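Local coordinates for nitrogenase molybdenum-iron protein alpha chain (Clostridium pasteurianum, PDB 4WES), which forms, with the beta chain, the molybdenum-iron component of nitrogenase, which reduces dinitrogen to ammonium using electrons delivered by the iron protein, at residues A[48-53]-A[366-371]; A[22-27]-A[440-445]; A[341-346]-A[480-485]. All blocks are in the same frame, centred on the assembly; numbering follows the deposited sequence. Where two conformers were deposited one is given.

Contact 1 (A[48-53]-A[366-371]). With CLF (Fe(8)-S(7) cluster), chain H; ICS (iron-sulfur-molybdenum cluster with interstitial carbon), chain F.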
loop_
_atom_site.group_PDB
_atom_site.type_symbol
_atom_site.label_atom_id
_atom_site.label_comp_id
_atom_site.label_asym_id
_atom_site.label_seq_id
_atom_site.Cartn_x
_atom_site.Cartn_y
_atom_site.Cartn_z
ATOM N N ILE A 48 -5.006 -12.263 36.717
ATOM C CA ILE A 48 -5.158 -12.076 35.261
ATOM C C ILE A 48 -6.617 -12.391 34.849
ATOM O O ILE A 48 -6.940 -13.441 34.340
ATOM C CB ILE A 48 -4.105 -12.757 34.373
ATOM C CG1 ILE A 48 -2.703 -12.385 34.853
ATOM C CG2 ILE A 48 -4.305 -12.334 32.924
ATOM C CD1 ILE A 48 -1.564 -13.021 34.072
ATOM N N THR A 49 -7.464 -11.411 35.120
ATOM C CA THR A 49 -8.878 -11.418 34.809
ATOM C C THR A 49 -9.113 -10.813 33.420
ATOM O O THR A 49 -8.293 -10.046 32.915
ATOM C CB THR A 49 -9.650 -10.573 35.866
ATOM O OG1 THR A 49 -11.061 -10.673 35.620
ATOM C CG2 THR A 49 -9.234 -9.109 35.896
ATOM N N ALA A 50 -10.273 -11.097 32.855
ATOM C CA ALA A 50 -10.721 -10.402 31.647
ATOM C C ALA A 50 -11.643 -9.211 31.954
ATOM O O ALA A 50 -11.952 -8.444 31.065
ATOM C CB ALA A 50 -11.427 -11.359 30.718
ATOM N N ARG A 51 -12.045 -9.085 33.212
ATOM C CA ARG A 51 -13.039 -8.062 33.616
ATOM C C ARG A 51 -12.623 -6.643 33.387
ATOM O O ARG A 51 -11.441 -6.282 33.455
ATOM C CB ARG A 51 -13.339 -8.204 35.109
ATOM C CG ARG A 51 -14.194 -9.405 35.455
ATOM C CD ARG A 51 -14.296 -9.553 36.946
ATOM N NE ARG A 51 -15.387 -10.405 37.341
ATOM C CZ ARG A 51 -15.806 -10.564 38.576
ATOM N NH1 ARG A 51 -15.143 -10.031 39.585
ATOM N NH2 ARG A 51 -16.895 -11.274 38.817
ATOM N N GLY A 52 -13.655 -5.808 33.168
ATOM C CA GLY A 52 -13.510 -4.360 33.172
ATOM C C GLY A 52 -14.187 -3.729 34.360
ATOM O O GLY A 52 -14.369 -4.359 35.393
ATOM N N CYS A 53 -14.560 -2.464 34.184
ATOM C CA CYS A 53 -15.001 -1.630 35.287
ATOM C C CYS A 53 -16.434 -1.135 35.120
ATOM O O CYS A 53 -17.084 -1.302 34.077
ATOM C CB CYS A 53 -14.087 -0.428 35.461
ATOM S SG CYS A 53 -14.190 0.732 34.066
ATOM N N GLY A 366 -18.471 -20.000 30.599
ATOM C CA GLY A 366 -18.399 -19.142 31.765
ATOM C C GLY A 366 -18.675 -17.718 31.374
ATOM O O GLY A 366 -18.716 -17.371 30.185
ATOM N N PHE A 367 -18.822 -16.879 32.384
ATOM C CA PHE A 367 -18.993 -15.460 32.226
ATOM C C PHE A 367 -17.989 -14.694 33.042
ATOM O O PHE A 367 -17.598 -15.122 34.141
ATOM C CB PHE A 367 -20.377 -15.052 32.718
ATOM C CG PHE A 367 -21.539 -15.554 31.906
ATOM C CD1 PHE A 367 -21.735 -15.173 30.579
ATOM C CD2 PHE A 367 -22.503 -16.374 32.504
ATOM C CE1 PHE A 367 -22.862 -15.579 29.875
ATOM C CE2 PHE A 367 -23.640 -16.758 31.792
ATOM C CZ PHE A 367 -23.804 -16.369 30.484
ATOM N N GLU A 368 -17.597 -13.519 32.538
ATOM C CA GLU A 368 -16.786 -12.590 33.323
ATOM C C GLU A 368 -17.515 -12.129 34.571
ATOM O O GLU A 368 -16.888 -12.053 35.638
ATOM C CB GLU A 368 -16.397 -11.361 32.506
ATOM C CG GLU A 368 -15.483 -11.567 31.310
ATOM C CD GLU A 368 -15.143 -10.275 30.584
ATOM O OE1 GLU A 368 -14.652 -10.395 29.407
ATOM O OE2 GLU A 368 -15.323 -9.166 31.135
ATOM N N PHE A 369 -18.774 -11.716 34.427
ATOM C CA PHE A 369 -19.383 -10.879 35.476
ATOM C C PHE A 369 -20.866 -11.135 35.688
ATOM O O PHE A 369 -21.536 -10.374 36.387
ATOM C CB PHE A 369 -19.138 -9.380 35.142
ATOM C CG PHE A 369 -19.596 -8.988 33.761
ATOM C CD1 PHE A 369 -20.944 -8.936 33.423
ATOM C CD2 PHE A 369 -18.660 -8.703 32.791
ATOM C CE1 PHE A 369 -21.335 -8.688 32.150
ATOM C CE2 PHE A 369 -19.062 -8.411 31.498
ATOM C CZ PHE A 369 -20.387 -8.441 31.169
ATOM N N ALA A 370 -21.399 -12.200 35.089
ATOM C CA ALA A 370 -22.792 -12.545 35.299
ATOM C C ALA A 370 -23.028 -12.877 36.771
ATOM O O ALA A 370 -22.108 -13.158 37.535
ATOM C CB ALA A 370 -23.181 -13.731 34.432
ATOM N N HIS A 371 -24.301 -12.894 37.149
ATOM C CA HIS A 371 -24.691 -13.175 38.502
ATOM C C HIS A 371 -25.222 -14.616 38.584
ATOM O O HIS A 371 -25.431 -15.269 37.556
ATOM C CB HIS A 371 -25.746 -12.179 39.012
ATOM C CG HIS A 371 -25.316 -10.746 38.968
ATOM N ND1 HIS A 371 -26.088 -9.756 39.532
ATOM C CD2 HIS A 371 -24.283 -10.107 38.369
ATOM C CE1 HIS A 371 -25.530 -8.581 39.305
ATOM N NE2 HIS A 371 -24.434 -8.757 38.600
HETATM FE FE1 CLF H . -11.209 3.931 36.206
HETATM FE FE2 CLF H . -9.896 2.751 34.439
HETATM FE FE3 CLF H . -12.635 2.386 34.382
HETATM FE FE4 CLF H . -11.462 4.742 33.727
HETATM S S1 CLF H . -9.505 5.123 35.040
HETATM S S2A CLF H . -11.148 1.608 35.985
HETATM S S4A CLF H . -11.275 2.776 32.590
HETATM S S3A CLF H . -13.234 4.491 35.193
HETATM FE FE5 CLF H . -9.130 6.469 31.863
HETATM FE FE6 CLF H . -6.777 7.337 34.469
HETATM FE FE7 CLF H . -6.429 6.049 32.064
HETATM FE FE8 CLF H . -7.628 4.386 33.806
HETATM S S2B CLF H . -7.620 7.981 32.437
HETATM S S3B CLF H . -5.604 5.374 34.121
HETATM S S4B CLF H . -8.038 4.483 31.527
HETATM FE FE1 ICS F . -25.061 -7.957 27.660
HETATM MO MO1 ICS F . -18.453 -7.346 25.574
HETATM FE FE2 ICS F . -22.687 -6.925 28.266
HETATM FE FE3 ICS F . -23.487 -7.016 25.717
HETATM FE FE4 ICS F . -22.891 -9.257 27.015
HETATM FE FE5 ICS F . -20.428 -9.038 26.271
HETATM FE FE6 ICS F . -20.250 -6.696 27.459
HETATM FE FE7 ICS F . -21.011 -6.819 24.985
HETATM C CX ICS F . -21.822 -7.669 26.631
HETATM S S1A ICS F . -23.546 -8.810 29.172
HETATM S S1B ICS F . -18.781 -8.359 27.656
HETATM S S2A ICS F . -24.457 -5.798 27.398
HETATM S S2B ICS F . -21.067 -5.766 29.258
HETATM S S3A ICS F . -21.520 -10.977 26.639
HETATM S S3B ICS F . -19.613 -5.295 25.856
HETATM S S4A ICS F . -24.675 -8.944 25.608
HETATM S S4B ICS F . -19.881 -8.544 24.156
HETATM S S5A ICS F . -22.735 -6.059 23.843
HETATM O O HOH W 1 -19.377 -13.040 38.036
#

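Contact 2 (A[22-27]-A[440-445])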
loop_
_atom_site.group_PDB
_atom_site.type_symbol
_atom_site.label_atom_id
_atom_site.label_comp_id
_atom_site.label_asym_id
_atom_site.label_seq_id
_atom_site.Cartn_x
_atom_site.Cartn_y
_atom_site.Cartn_z
ATOM N N SER A 22 -12.652 -22.091 44.276
ATOM C CA SER A 22 -13.337 -23.353 44.144
ATOM C C SER A 22 -14.814 -23.156 43.880
ATOM O O SER A 22 -15.392 -23.856 43.071
ATOM C CB SER A 22 -13.167 -24.185 45.408
ATOM O OG SER A 22 -13.785 -25.450 45.301
ATOM N N GLY A 23 -15.436 -22.203 44.568
ATOM C CA GLY A 23 -16.860 -22.010 44.392
ATOM C C GLY A 23 -17.279 -21.461 43.048
ATOM O O GLY A 23 -18.450 -21.546 42.676
ATOM N N HIS A 24 -16.335 -20.886 42.296
ATOM C CA HIS A 24 -16.588 -20.298 40.974
ATOM C C HIS A 24 -16.525 -21.320 39.835
ATOM O O HIS A 24 -16.705 -20.948 38.674
ATOM C CB HIS A 24 -15.587 -19.180 40.722
ATOM C CG HIS A 24 -15.739 -18.028 41.652
ATOM N ND1 HIS A 24 -16.362 -16.838 41.300
ATOM C CD2 HIS A 24 -15.367 -17.886 42.943
ATOM C CE1 HIS A 24 -16.369 -16.026 42.341
ATOM N NE2 HIS A 24 -15.754 -16.634 43.347
ATOM N N ILE A 25 -16.228 -22.572 40.169
ATOM C CA ILE A 25 -16.045 -23.616 39.156
ATOM C C ILE A 25 -16.959 -24.762 39.562
ATOM O O ILE A 25 -16.835 -25.271 40.667
ATOM C CB ILE A 25 -14.579 -24.091 39.104
ATOM C CG1 ILE A 25 -13.661 -22.938 38.794
ATOM C CG2 ILE A 25 -14.427 -25.188 38.055
ATOM C CD1 ILE A 25 -12.213 -23.232 39.098
ATOM N N VAL A 26 -17.866 -25.160 38.681
ATOM C CA VAL A 26 -18.758 -26.254 38.981
ATOM C C VAL A 26 -18.923 -27.137 37.773
ATOM O O VAL A 26 -18.873 -26.678 36.627
ATOM C CB VAL A 26 -20.144 -25.804 39.517
ATOM C CG1 VAL A 26 -20.026 -25.093 40.858
ATOM C CG2 VAL A 26 -20.876 -24.930 38.511
ATOM N N ILE A 27 -19.108 -28.429 38.034
ATOM C CA ILE A 27 -19.347 -29.411 36.982
ATOM C C ILE A 27 -20.811 -29.863 37.054
ATOM O O ILE A 27 -21.278 -30.297 38.103
ATOM C CB ILE A 27 -18.359 -30.603 37.082
ATOM C CG1 ILE A 27 -16.895 -30.117 36.879
ATOM C CG2 ILE A 27 -18.715 -31.680 36.068
ATOM C CD1 ILE A 27 -15.811 -31.150 37.179
ATOM N N LEU A 440 -18.526 -25.169 34.256
ATOM C CA LEU A 440 -18.740 -23.744 34.263
ATOM C C LEU A 440 -17.630 -23.093 35.069
ATOM O O LEU A 440 -17.292 -23.566 36.148
ATOM C CB LEU A 440 -20.098 -23.424 34.884
ATOM C CG LEU A 440 -21.269 -23.892 34.013
ATOM C CD1 LEU A 440 -21.711 -25.304 34.318
ATOM C CD2 LEU A 440 -22.435 -22.921 33.973
ATOM N N ILE A 441 -17.095 -21.984 34.526
ATOM C CA ILE A 441 -16.013 -21.258 35.197
ATOM C C ILE A 441 -16.348 -19.760 35.216
ATOM O O ILE A 441 -16.312 -19.074 34.188
ATOM C CB ILE A 441 -14.648 -21.452 34.504
ATOM C CG1 ILE A 441 -14.300 -22.946 34.342
ATOM C CG2 ILE A 441 -13.591 -20.716 35.309
ATOM C CD1 ILE A 441 -13.053 -23.185 33.511
ATOM N N ASP A 442 -16.647 -19.245 36.393
ATOM C CA ASP A 442 -16.931 -17.832 36.590
ATOM C C ASP A 442 -15.626 -17.064 36.765
ATOM O O ASP A 442 -14.738 -17.473 37.511
ATOM C CB ASP A 442 -17.841 -17.641 37.802
ATOM C CG ASP A 442 -18.133 -16.201 38.099
ATOM O OD1 ASP A 442 -18.868 -15.600 37.282
ATOM O OD2 ASP A 442 -17.616 -15.688 39.112
ATOM N N ASP A 443 -15.527 -15.910 36.094
ATOM C CA ASP A 443 -14.318 -15.082 36.132
ATOM C C ASP A 443 -13.091 -15.941 35.804
ATOM O O ASP A 443 -12.064 -15.904 36.485
ATOM C CB ASP A 443 -14.180 -14.351 37.474
ATOM C CG ASP A 443 -13.204 -13.165 37.458
ATOM O OD1 ASP A 443 -12.682 -12.762 36.396
ATOM O OD2 ASP A 443 -12.935 -12.647 38.592
ATOM N N MET A 444 -13.183 -16.700 34.733
ATOM C CA MET A 444 -12.061 -17.525 34.253
ATOM C C MET A 444 -10.843 -16.681 34.017
ATOM O O MET A 444 -10.902 -15.673 33.290
ATOM C CB MET A 444 -12.458 -18.191 32.931
ATOM C CG MET A 444 -11.405 -19.167 32.447
ATOM S SD MET A 444 -11.691 -19.777 30.762
ATOM C CE MET A 444 -11.352 -18.330 29.814
ATOM N N ASN A 445 -9.722 -17.102 34.597
ATOM C CA ASN A 445 -8.464 -16.378 34.440
ATOM C C ASN A 445 -7.518 -17.118 33.513
ATOM O O ASN A 445 -7.813 -18.203 33.038
ATOM C CB ASN A 445 -7.868 -16.070 35.806
ATOM C CG ASN A 445 -7.564 -17.313 36.585
ATOM O OD1 ASN A 445 -6.878 -18.225 36.098
ATOM N ND2 ASN A 445 -8.048 -17.378 37.827
#

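Contact 3 (A[341-346]-A[480-485]). With ICS (iron-sulfur-molybdenum cluster with interstitial carbon), chain F; HCA (3-hydroxy-3-carboxy-adipic acid), chain E.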
loop_
_atom_site.group_PDB
_atom_site.type_symbol
_atom_site.label_atom_id
_atom_site.label_comp_id
_atom_site.label_asym_id
_atom_site.label_seq_id
_atom_site.Cartn_x
_atom_site.Cartn_y
_atom_site.Cartn_z
ATOM N N LEU A 341 -16.745 -21.572 25.563
ATOM C CA LEU A 341 -17.240 -20.198 25.428
ATOM C C LEU A 341 -16.996 -19.403 26.682
ATOM O O LEU A 341 -17.423 -19.804 27.759
ATOM C CB LEU A 341 -18.742 -20.148 25.132
ATOM C CG LEU A 341 -19.245 -20.890 23.931
ATOM C CD1 LEU A 341 -19.622 -22.299 24.233
ATOM C CD2 LEU A 341 -20.458 -20.186 23.348
ATOM N N TYR A 342 -16.397 -18.223 26.529
ATOM C CA TYR A 342 -16.156 -17.352 27.658
ATOM C C TYR A 342 -16.361 -15.906 27.245
ATOM O O TYR A 342 -15.527 -15.339 26.573
ATOM C CB TYR A 342 -14.749 -17.529 28.264
ATOM C CG TYR A 342 -14.589 -16.705 29.514
ATOM C CD1 TYR A 342 -15.274 -17.060 30.659
ATOM C CD2 TYR A 342 -13.817 -15.567 29.534
ATOM C CE1 TYR A 342 -15.188 -16.306 31.813
ATOM C CE2 TYR A 342 -13.716 -14.803 30.693
ATOM C CZ TYR A 342 -14.401 -15.170 31.827
ATOM O OH TYR A 342 -14.303 -14.439 32.999
ATOM N N VAL A 343 -17.499 -15.352 27.625
ATOM C CA VAL A 343 -17.838 -13.965 27.277
ATOM C C VAL A 343 -18.254 -13.227 28.555
ATOM O O VAL A 343 -17.861 -13.623 29.647
ATOM C CB VAL A 343 -18.878 -13.856 26.108
ATOM C CG1 VAL A 343 -18.540 -12.689 25.225
ATOM C CG2 VAL A 343 -18.884 -15.122 25.261
ATOM N N GLY A 344 -18.949 -12.106 28.441
ATOM C CA GLY A 344 -19.128 -11.248 29.594
ATOM C C GLY A 344 -20.269 -11.616 30.520
ATOM O O GLY A 344 -20.059 -11.920 31.717
ATOM N N GLY A 345 -21.492 -11.549 29.990
ATOM C CA GLY A 345 -22.640 -11.757 30.795
ATOM C C GLY A 345 -23.831 -12.414 30.143
ATOM O O GLY A 345 -24.784 -12.744 30.844
ATOM N N SER A 346 -23.814 -12.611 28.817
ATOM C CA SER A 346 -24.951 -13.198 28.105
ATOM C C SER A 346 -24.531 -14.162 27.006
ATOM O O SER A 346 -25.132 -15.219 26.852
ATOM C CB SER A 346 -25.831 -12.077 27.542
ATOM O OG SER A 346 -26.878 -12.541 26.730
ATOM N N GLN A 480 -13.830 -14.293 18.317
ATOM C CA GLN A 480 -14.301 -13.331 19.304
ATOM C C GLN A 480 -15.840 -13.239 19.304
ATOM O O GLN A 480 -16.460 -12.943 18.285
ATOM C CB GLN A 480 -13.759 -11.958 18.965
ATOM C CG GLN A 480 -12.246 -11.856 19.003
ATOM C CD GLN A 480 -11.782 -10.450 18.738
ATOM O OE1 GLN A 480 -11.999 -9.540 19.555
ATOM N NE2 GLN A 480 -11.185 -10.216 17.576
ATOM N N LEU A 481 -16.439 -13.465 20.476
ATOM C CA LEU A 481 -17.887 -13.321 20.601
ATOM C C LEU A 481 -18.327 -11.942 21.077
ATOM O O LEU A 481 -19.538 -11.709 21.171
ATOM C CB LEU A 481 -18.505 -14.430 21.459
ATOM C CG LEU A 481 -18.642 -15.763 20.760
ATOM C CD1 LEU A 481 -19.301 -16.774 21.693
ATOM C CD2 LEU A 481 -19.426 -15.687 19.455
ATOM N N HIS A 482 -17.400 -11.035 21.379
ATOM C CA HIS A 482 -17.757 -9.654 21.654
ATOM C C HIS A 482 -17.767 -8.855 20.342
ATOM O O HIS A 482 -18.804 -8.373 19.879
ATOM C CB HIS A 482 -16.830 -8.949 22.651
ATOM C CG HIS A 482 -16.560 -9.618 23.956
ATOM N ND1 HIS A 482 -16.961 -9.085 25.169
ATOM C CD2 HIS A 482 -15.773 -10.689 24.246
ATOM C CE1 HIS A 482 -16.415 -9.797 26.138
ATOM N NE2 HIS A 482 -15.700 -10.781 25.605
ATOM N N SER A 483 -16.599 -8.736 19.726
ATOM C CA SER A 483 -16.426 -7.927 18.532
ATOM C C SER A 483 -16.788 -8.618 17.237
ATOM O O SER A 483 -16.770 -7.986 16.164
ATOM C CB SER A 483 -14.985 -7.469 18.386
ATOM O OG SER A 483 -14.167 -8.595 18.017
ATOM N N TYR A 484 -17.028 -9.928 17.311
ATOM C CA TYR A 484 -17.349 -10.713 16.117
ATOM C C TYR A 484 -16.224 -10.705 15.095
ATOM O O TYR A 484 -16.447 -10.945 13.917
ATOM C CB TYR A 484 -18.656 -10.286 15.467
ATOM C CG TYR A 484 -19.897 -10.316 16.322
ATOM C CD1 TYR A 484 -20.018 -11.131 17.432
ATOM C CD2 TYR A 484 -21.016 -9.576 15.947
ATOM C CE1 TYR A 484 -21.196 -11.217 18.138
ATOM C CE2 TYR A 484 -22.202 -9.656 16.653
ATOM C CZ TYR A 484 -22.301 -10.506 17.729
ATOM O OH TYR A 484 -23.488 -10.678 18.436
ATOM N N ASP A 485 -14.983 -10.454 15.542
ATOM C CA ASP A 485 -13.879 -10.315 14.613
ATOM C C ASP A 485 -14.237 -9.367 13.481
ATOM O O ASP A 485 -13.851 -9.523 12.338
ATOM C CB ASP A 485 -13.420 -11.679 14.091
ATOM C CG ASP A 485 -12.683 -12.459 15.159
ATOM O OD1 ASP A 485 -13.262 -13.447 15.686
ATOM O OD2 ASP A 485 -11.521 -12.094 15.496
HETATM FE FE1 ICS F . -25.061 -7.957 27.660
HETATM MO MO1 ICS F . -18.453 -7.346 25.574
HETATM FE FE2 ICS F . -22.687 -6.925 28.266
HETATM FE FE3 ICS F . -23.487 -7.016 25.717
HETATM FE FE4 ICS F . -22.891 -9.257 27.015
HETATM FE FE5 ICS F . -20.428 -9.038 26.271
HETATM FE FE6 ICS F . -20.250 -6.696 27.459
HETATM FE FE7 ICS F . -21.011 -6.819 24.985
HETATM C CX ICS F . -21.822 -7.669 26.631
HETATM S S1A ICS F . -23.546 -8.810 29.172
HETATM S S1B ICS F . -18.781 -8.359 27.656
HETATM S S2A ICS F . -24.457 -5.798 27.398
HETATM S S2B ICS F . -21.067 -5.766 29.258
HETATM S S3A ICS F . -21.520 -10.977 26.639
HETATM S S3B ICS F . -19.613 -5.295 25.856
HETATM S S4A ICS F . -24.675 -8.944 25.608
HETATM S S4B ICS F . -19.881 -8.544 24.156
HETATM S S5A ICS F . -22.735 -6.059 23.843
HETATM C C1 HCA E . -16.014 -4.017 27.749
HETATM C C2 HCA E . -16.200 -3.998 26.230
HETATM C C3 HCA E . -16.025 -5.361 25.564
HETATM C C4 HCA E . -14.542 -5.733 25.372
HETATM C C5 HCA E . -14.470 -6.972 24.462
HETATM C C6 HCA E . -13.232 -7.816 24.470
HETATM C C7 HCA E . -16.679 -5.323 24.181
HETATM O O1 HCA E . -16.177 -5.076 28.369
HETATM O O2 HCA E . -15.732 -2.949 28.318
HETATM O O3 HCA E . -12.825 -8.282 23.361
HETATM O O4 HCA E . -12.656 -8.049 25.556
HETATM O O5 HCA E . -17.500 -6.228 23.911
HETATM O O6 HCA E . -16.329 -4.446 23.379
HETATM O O7 HCA E . -16.633 -6.377 26.347
HETATM O O HOH W 2 -14.168 -12.831 26.807
#

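Contact 1 (A[48-53]-A[366-371])
Arg51 reaches across to the backbone of Glu368 rather than to its carboxylate. Its NE donates to Glu368 O at 2.8 Å, nearly straight at 167°, with the oxygen at the guanidinium edge, close to the plane; NH2 adds a weak, more bent bond to the same oxygen. The two side chains slide past each other in opposite directions, which keeps the charged ends apart: Arg51 NE lies 6.3 Å from Glu368 OE2. The close packing is at the other end, where Ala50 CB sits 3.6 Å from Glu368 OE1, a methyl small enough to let the carboxylate lie against the 48-53 loop. There Ala50 O and Glu368 OE2 come within 3.4 Å as two acceptors, a pairing probably eased by Lys466, bonded to the first, and Gln182, bonded to the second. Toward Ala370 the packing is looser, and a single water stands between Arg51 NH2, held only weakly, and Ala370 O, 2.8 Å from the water oxygen, while NH1 turns to Thr41 and Thr43. Thr49 stiffens the loop with an ST turn, OG1 accepting from Arg51 N. Past the contact each segment meets a metal cluster. Phe369 has CG between the backbone N and the carbonyl carbon (chi1 54°), and its CZ lies 3.4 Å from S2B of the iron-molybdenum cofactor; Cys53 SG binds the iron atom FE3 of the [8Fe-7S] cluster at 2.3 Å. The buried guanidinium is thus met by backbone oxygens, Thr43 and water, the carboxylate by a neutral amide, and the arginine bond ties together loops serving two different clusters.

Contact 2 (A[22-27]-A[440-445])
The His24 ring and the Asp442 carboxylate lie nearly in one plane, 16° apart, and meet at the ring's edge: ND1 donates to Asp442 OD2 at 2.8 Å, with that oxygen in the imidazole plane and Asp442 CB also at the rim. Neither ring face is stacked on a residue of 440-445; outside the two segments the His24 side chain touches Val38 and Thr41. OD2 accepts this hydrogen bond on its anti lone pair, away from OD1, which is bonded to Tyr375 OH. With its CG anti to the backbone N (chi1 178°), Asp442 directs the carboxylate to the histidine, and the aspartate is thus gripped at both oxygens.

The backbone carries the pairing onward. Asp442 N donates to His24 O over 2.8 Å. Two residues further, Val26 and Leu440 form an antiparallel hydrogen-bonded pair, Val26 N to Leu440 O at 3.0 Å and Leu440 N to Val26 O at 2.8 Å. Between this pair and His24-Asp442, Ile25 and Ile441 form a non-hydrogen-bonded pair, where Ile25 CA comes 3.3 Å from Leu440 O in a CA-H...O contact. This adds strand 25-27 antiparallel to the edge of an otherwise parallel sheet, a type I turn at 22-25 leading into it. Beta-branched and leucine side chains suit both faces. Ile25 CG1 and Ile441 CG2 lie side by side 4.1 Å apart, and Val26 CG2 is 4.0 Å from Leu440 CB. Both isoleucine side chains also touch Ile9 of helix 5-10, while those of Val26 and Leu440 touch Met431 of helix 430-433.

The buried carboxylate holds the histidine tautomer with its proton on ND1 and would probably raise the ring's tendency to take a second proton, adding a polar link at the strand's end to the apolar grip of the sheet.

Contact 3 (A[341-346]-A[480-485])
The imidazole of His482 lies between two carbon groups, with Val343 over one face and the homocitrate over the other. Val343 CG1 sits above the middle of the ring, 3.5 Å from its centroid and 14° off the normal, a CH-pi contact; on the opposite face homocitrate C5 lies 3.3 Å above the plane, offset toward the rim. Val343 and His482 slide past each other in opposite directions, and a chi1 of -143°, away from a staggered value, places the valine's CG1 over the ring. At its edge the ring is held through both nitrogens: ND1 binds molybdenum at 2.3 Å, a metal also bound by homocitrate O5 and O7, and NE2 donates to an in-plane water at 2.8 Å, which in turn donates to Tyr342 O. Rotation of the imidazole is thereby fixed at both nitrogens.

All this happens at the C-terminal end of strand 338-343, within a parallel part of the sheet, the usual place for a ligand-binding loop in such an alpha/beta domain. Beyond Val343 the chain continues as Gly344 and Gly345, whose lack of side chains lets the backbone lie against the cluster sulfides; Gly344 N is 3.3 Å from S3A.

Away from the ring, the other branch of Val343 packs on Leu481. The two side chains cross at about a right angle, Leu481 CB 3.9 Å from Val343 CG2, and Leu481 CD1 lies 4.0 Å from Leu341 CD2. These branched apolar chains suit a buried place next to the metal site, while Leu481 O bonds to Arg347. The 480-485 loop braces itself as well: Gln480 N donates to Asp485 OD1, Gln480 NE2 to OD2 from above the carboxylate plane, and Asp485 also pairs with Lys468.

In the fold
All three contacts are buried, but their depth differs: the centre of contact 3 lies about 9 Å from that of the chain, the centre of contact 1 about 12 Å and that of contact 2 about 20 Å. They share one mixed sheet, in which strand 361-367 of contact 1 stands between strand 439-441 of contact 2 and strand 338-343 of contact 3. Backbone bonds connect Glu368 and Phe369 to Val343 and Gly344, and Phe367 to Asp443. Contact 2 closes the sheet's edge within this chain by strand pairing, away from the annotated sites. Contact 1 has direct hydrogen bonds across it, contact 3 only apolar and CH-pi contacts plus a bridging water; both reach the iron-molybdenum cofactor.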